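Local coordinates for outer membrane porin protein 32 (Delftia acidovorans, PDB 2FGQ), which forms anion-selective channels across the bacterial outer membrane as a homotrimeric beta-barrel porin, here bound to malate, at the interface of chains A and B. Sequence-based numbering; all coordinates share one arbitrary frame. Chains: chain A/B, Outer membrane porin protein 32.

Contact 1: the interface of chains A and B. Residues chain A 78-79, 90-91; chain B 10, 12, 29, 328.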
loop_
_atom_site.group_PDB
_atom_site.type_symbol
_atom_site.label_atom_id
_atom_site.label_comp_id
_atom_site.label_asym_id
_atom_site.label_seq_id
_atom_site.Cartn_x
_atom_site.Cartn_y
_atom_site.Cartn_z
ATOM N N THR A 78 -0.590 12.801 -9.648
ATOM C CA THR A 78 -1.081 13.679 -10.705
ATOM C C THR A 78 -0.860 13.134 -12.098
ATOM O O THR A 78 -0.013 12.278 -12.359
ATOM C CB THR A 78 -0.375 15.068 -10.641
ATOM O OG1 THR A 78 1.060 14.879 -10.610
ATOM C CG2 THR A 78 -0.763 15.812 -9.366
ATOM N N VAL A 79 -1.654 13.692 -13.000
ATOM C CA VAL A 79 -1.440 13.598 -14.438
ATOM C C VAL A 79 -1.485 15.029 -14.955
ATOM O O VAL A 79 -2.200 15.878 -14.418
ATOM C CB VAL A 79 -2.482 12.650 -15.106
ATOM C CG1 VAL A 79 -3.955 13.070 -14.851
ATOM C CG2 VAL A 79 -2.222 12.487 -16.604
ATOM N N LEU A 90 -3.775 17.543 -12.680
ATOM C CA LEU A 90 -4.962 17.020 -12.020
ATOM C C LEU A 90 -4.580 15.942 -11.032
ATOM O O LEU A 90 -3.916 14.985 -11.428
ATOM C CB LEU A 90 -5.902 16.337 -13.017
ATOM C CG LEU A 90 -6.867 17.087 -13.953
ATOM C CD1 LEU A 90 -6.551 18.440 -14.287
ATOM C CD2 LEU A 90 -7.363 16.245 -15.149
ATOM N N GLY A 91 -5.099 16.056 -9.808
ATOM C CA GLY A 91 -4.875 15.053 -8.790
ATOM C C GLY A 91 -4.335 15.617 -7.492
ATOM O O GLY A 91 -3.923 16.800 -7.372
ATOM N N VAL B 10 -2.837 6.430 -15.565
ATOM C CA VAL B 10 -3.481 7.437 -14.727
ATOM C C VAL B 10 -4.571 8.104 -15.591
ATOM O O VAL B 10 -4.274 8.748 -16.600
ATOM C CB VAL B 10 -2.521 8.489 -14.147
ATOM C CG1 VAL B 10 -3.289 9.395 -13.229
ATOM C CG2 VAL B 10 -1.391 7.832 -13.409
ATOM N N THR B 12 -7.753 10.561 -14.978
ATOM C CA THR B 12 -8.366 11.486 -14.032
ATOM C C THR B 12 -9.237 12.453 -14.804
ATOM O O THR B 12 -8.905 12.849 -15.925
ATOM C CB THR B 12 -7.267 12.177 -13.207
ATOM O OG1 THR B 12 -6.557 11.175 -12.490
ATOM C CG2 THR B 12 -7.812 13.085 -12.129
ATOM N N LEU B 29 -13.566 16.101 -8.939
ATOM C CA LEU B 29 -12.447 15.493 -9.640
ATOM C C LEU B 29 -12.595 13.994 -9.383
ATOM O O LEU B 29 -12.581 13.581 -8.239
ATOM C CB LEU B 29 -11.098 16.016 -9.135
ATOM C CG LEU B 29 -9.934 15.675 -10.086
ATOM C CD1 LEU B 29 -9.948 16.643 -11.263
ATOM C CD2 LEU B 29 -8.621 15.666 -9.373
ATOM N N ILE B 328 -8.476 12.956 -18.955
ATOM C CA ILE B 328 -7.275 12.569 -19.661
ATOM C C ILE B 328 -6.913 11.184 -19.164
ATOM O O ILE B 328 -7.005 10.881 -17.964
ATOM C CB ILE B 328 -6.122 13.593 -19.419
ATOM C CG1 ILE B 328 -4.833 13.176 -20.152
ATOM C CG2 ILE B 328 -5.804 13.815 -17.965
ATOM C CD1 ILE B 328 -3.782 14.266 -20.246
HETATM O O HOH W 1 -4.495 12.329 -11.048
#
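A:Val79, on strand 76-83, is the pivot of this patch of the porin's trimer interface, where the outer walls of two beta-barrels meet. Its CG1 branch, set in the crowded position between the backbone N and the carbonyl carbon (chi1 57°), points across the subunit boundary into a group of three chain B side chains. B:Ile328, on strand 320-331, comes at it tip to tip, and its short CG2 branch stops 3.7 Å from CG1 of A:Val79. The long arm of B:Ile328 lies anti to its backbone N (chi1 179°), which leaves CG2 to make the contact. B:Thr12, on strand 4-17, does not meet the valine head-on; the two slide past one another in opposite directions, with CB of B:Thr12 3.8 Å from CG1 of A:Val79. From the same strand B:Val10 sends its CG1 to the root of the valine, 3.8 Å from CB of A:Val79.

A:Leu90, at the end of strand 86-90, takes up the other flank. Its CB rests against CG2 of B:Thr12 at 3.9 Å, while its CD2 methyl crosses B:Ile328 obliquely, 4.0 Å from CG2 of that isoleucine. B:Leu29 also crosses A:Leu90 obliquely, and its CD2 methyl reaches the backbone of A:Gly91. The packing is aliphatic, methyl groups resting against methyls, beta carbons and a stretch of backbone; within this patch no N or O of one chain lies within bonding reach of the other. B:Thr12 divides its branches accordingly: the methyl packs, and the hydroxyl turns to a water. That water bridges the chains, 2.8 Å from OG1 of B:Thr12 and 2.7 Å from the carbonyl O of A:Leu90.

Contact 2: the interface of chains A and B. Residues chain A 72-74, 77, 91-92, 135-136; chain B 62-68.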
loop_
_atom_site.group_PDB
_atom_site.type_symbol
_atom_site.label_atom_id
_atom_site.label_comp_id
_atom_site.label_asym_id
_atom_site.label_seq_id
_atom_site.Cartn_x
_atom_site.Cartn_y
_atom_site.Cartn_z
ATOM N N ASN A 72 0.799 4.460 0.378
ATOM C CA ASN A 72 -0.146 5.141 -0.486
ATOM C C ASN A 72 0.611 6.149 -1.356
ATOM O O ASN A 72 1.845 6.185 -1.347
ATOM C CB ASN A 72 -1.196 5.829 0.383
ATOM C CG ASN A 72 -0.569 6.773 1.379
ATOM O OD1 ASN A 72 0.204 7.637 0.984
ATOM N ND2 ASN A 72 -0.873 6.587 2.667
ATOM N N PHE A 73 -0.133 6.908 -2.148
ATOM C CA PHE A 73 0.430 7.936 -3.021
ATOM C C PHE A 73 -0.060 9.327 -2.580
ATOM O O PHE A 73 -0.358 10.189 -3.400
ATOM C CB PHE A 73 0.150 7.645 -4.492
ATOM C CG PHE A 73 0.811 6.386 -4.974
ATOM C CD1 PHE A 73 2.195 6.289 -4.993
ATOM C CD2 PHE A 73 0.060 5.297 -5.371
ATOM C CE1 PHE A 73 2.808 5.128 -5.410
ATOM C CE2 PHE A 73 0.692 4.113 -5.783
ATOM C CZ PHE A 73 2.055 4.059 -5.817
ATOM N N LYS A 74 -0.155 9.545 -1.266
ATOM C CA LYS A 74 -0.728 10.791 -0.756
ATOM C C LYS A 74 0.152 12.012 -0.951
ATOM O O LYS A 74 -0.354 13.119 -0.824
ATOM C CB LYS A 74 -1.215 10.691 0.683
ATOM C CG LYS A 74 -2.502 9.893 0.855
ATOM C CD LYS A 74 -2.852 9.749 2.334
ATOM C CE LYS A 74 -3.343 10.986 2.976
ATOM N NZ LYS A 74 -3.719 10.643 4.398
ATOM N N SER A 77 -0.273 12.533 -6.707
ATOM C CA SER A 77 -0.780 11.521 -7.627
ATOM C C SER A 77 -1.424 12.221 -8.792
ATOM O O SER A 77 -2.646 12.254 -8.907
ATOM C CB SER A 77 -1.770 10.572 -6.939
ATOM O OG SER A 77 -2.874 11.237 -6.361
ATOM N N GLY A 91 -5.099 16.056 -9.808
ATOM C CA GLY A 91 -4.875 15.053 -8.790
ATOM C C GLY A 91 -4.335 15.617 -7.492
ATOM O O GLY A 91 -3.923 16.800 -7.372
ATOM N N ARG A 92 -4.301 14.775 -6.477
ATOM C CA ARG A 92 -3.776 15.173 -5.194
ATOM C C ARG A 92 -2.316 15.646 -5.298
ATOM O O ARG A 92 -1.486 15.017 -5.956
ATOM C CB ARG A 92 -3.836 14.015 -4.211
ATOM C CG ARG A 92 -3.372 14.510 -2.810
ATOM C CD ARG A 92 -3.645 13.581 -1.753
ATOM N NE ARG A 92 -2.992 13.942 -0.521
ATOM C CZ ARG A 92 -3.533 14.686 0.428
ATOM N NH1 ARG A 92 -4.710 15.293 0.277
ATOM N NH2 ARG A 92 -2.868 14.848 1.552
ATOM N N ASN A 135 -6.938 16.994 -1.801
ATOM C CA ASN A 135 -7.626 16.084 -2.723
ATOM C C ASN A 135 -8.358 16.871 -3.795
ATOM O O ASN A 135 -8.721 18.035 -3.603
ATOM C CB ASN A 135 -8.663 15.236 -1.970
ATOM C CG ASN A 135 -8.057 14.327 -0.872
ATOM O OD1 ASN A 135 -8.699 14.035 0.170
ATOM N ND2 ASN A 135 -6.911 13.879 -1.101
ATOM N N ASN A 136 -8.585 16.211 -4.914
ATOM C CA ASN A 136 -9.509 16.726 -5.943
ATOM C C ASN A 136 -9.043 18.057 -6.490
ATOM O O ASN A 136 -9.868 18.911 -6.866
ATOM C CB ASN A 136 -10.896 16.914 -5.352
ATOM C CG ASN A 136 -11.389 15.638 -4.625
ATOM O OD1 ASN A 136 -11.238 14.523 -5.149
ATOM N ND2 ASN A 136 -11.923 15.790 -3.408
ATOM N N PHE B 62 -6.079 5.814 -7.601
ATOM C CA PHE B 62 -7.067 6.843 -7.362
ATOM C C PHE B 62 -6.372 8.193 -7.292
ATOM O O PHE B 62 -5.946 8.628 -6.214
ATOM C CB PHE B 62 -7.849 6.553 -6.056
ATOM C CG PHE B 62 -8.511 5.203 -6.021
ATOM C CD1 PHE B 62 -9.792 5.012 -6.550
ATOM C CD2 PHE B 62 -7.848 4.125 -5.508
ATOM C CE1 PHE B 62 -10.409 3.749 -6.524
ATOM C CE2 PHE B 62 -8.429 2.880 -5.485
ATOM C CZ PHE B 62 -9.718 2.682 -6.000
ATOM N N GLY B 63 -6.201 8.828 -8.447
ATOM C CA GLY B 63 -5.398 10.032 -8.539
ATOM C C GLY B 63 -6.000 11.208 -7.824
ATOM O O GLY B 63 -5.274 12.098 -7.404
ATOM N N ASP B 64 -7.301 11.221 -7.611
ATOM C CA ASP B 64 -7.926 12.347 -6.912
ATOM C C ASP B 64 -7.613 12.420 -5.414
ATOM O O ASP B 64 -7.661 13.501 -4.842
ATOM C CB ASP B 64 -9.434 12.417 -7.166
ATOM C CG ASP B 64 -10.194 11.168 -6.720
ATOM O OD1 ASP B 64 -9.635 10.043 -6.599
ATOM O OD2 ASP B 64 -11.416 11.308 -6.419
ATOM N N ASP B 65 -7.268 11.289 -4.800
ATOM C CA ASP B 65 -6.942 11.250 -3.387
ATOM C C ASP B 65 -5.662 10.532 -3.018
ATOM O O ASP B 65 -5.419 10.293 -1.841
ATOM C CB ASP B 65 -8.127 10.820 -2.536
ATOM C CG ASP B 65 -8.403 9.341 -2.580
ATOM O OD1 ASP B 65 -7.608 8.535 -3.106
ATOM O OD2 ASP B 65 -9.423 8.903 -2.016
ATOM N N GLY B 66 -4.807 10.274 -4.006
ATOM C CA GLY B 66 -3.529 9.641 -3.719
ATOM C C GLY B 66 -3.628 8.275 -3.108
ATOM O O GLY B 66 -2.797 7.922 -2.301
ATOM N N ASN B 67 -4.650 7.516 -3.496
ATOM C CA ASN B 67 -4.864 6.188 -2.916
ATOM C C ASN B 67 -4.917 6.300 -1.388
ATOM O O ASN B 67 -4.267 5.551 -0.656
ATOM C CB ASN B 67 -3.804 5.174 -3.354
ATOM C CG ASN B 67 -4.046 4.612 -4.716
ATOM O OD1 ASN B 67 -3.927 5.327 -5.705
ATOM N ND2 ASN B 67 -4.429 3.310 -4.772
ATOM N N ALA B 68 -5.745 7.205 -0.903
ATOM C CA ALA B 68 -5.841 7.494 0.528
ATOM C C ALA B 68 -6.152 6.256 1.383
ATOM O O ALA B 68 -5.655 6.140 2.521
ATOM C CB ALA B 68 -6.876 8.559 0.780
HETATM O O HOH W 2 -5.701 11.901 0.420
HETATM O O HOH W 3 -3.044 4.859 3.344
HETATM O O HOH W 4 -5.644 8.599 4.054
#
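At the centre CB of A:Ser77 sits over the backbone of a chain B loop, 3.8 Å from CA of B:Gly66, with CA of B:Gly63 on the same side of it. This small apolar centre belongs to the homotrimer interface, where residues 63-68 of one porin subunit lie against its neighbour. The serine hydroxyl OG, in the crowded position between its backbone N and carbonyl carbon (chi1 57°), donates to the carbonyl O of B:Gly63 at 2.8 Å, from above the carbonyl plane. The same oxygen takes a second bond, from the backbone N of A:Arg92 nearly along the C=O axis, so two donors grip it. An alanine here would lose the hydroxyl and would probably leave the B:Gly63 carbonyl held less firmly, loosening the loop against chain A.

Further out, the backbone N of A:Phe73 gives a bent bond (137° at H) to the carbonyl O of B:Gly66, and the N of A:Asn136 reaches the carbonyl O of B:Asp64 at 2.9 Å, in its plane. A:Phe73 lies alongside B:Asn67 with ring and amide 89° apart. B:Asn67 holds its loop closed, OD1 accepting from the N of second-shell B:Phe62 at 2.9 Å. The extended A:Arg92 sends NE back to the carbonyl O of A:Lys74, on a lone pair.

Waters complete the rim: one joins ND2 of A:Asn135 to the B:Asp65 carbonyl, and two others link A:Asn72 and A:Lys74 to the B:Ala68 carbonyl. The chain B loop follows strand 51-60 and meets chain A at the loop before strand 76-83, that strand's start, the turn after strand 86-90 and the link between strands 133-134 and 137-141.

Contact 1 and contact 2 are neighbouring patches of one interface, the centres of their C-alpha atoms about 9 Å apart. A:Gly91 belongs to both, and strand 76-83 runs through both, giving A:Ser77 to contact 2 and the next two residues to contact 1. Chain B contributes different elements: strands of its barrel wall in contact 1, an inserted loop in contact 2. Direct hydrogen bonds cross only in contact 2, so aliphatic wall packing and loop latching complement each other. Repeated around the homotrimer, the pair would be expected to help hold the three channels together.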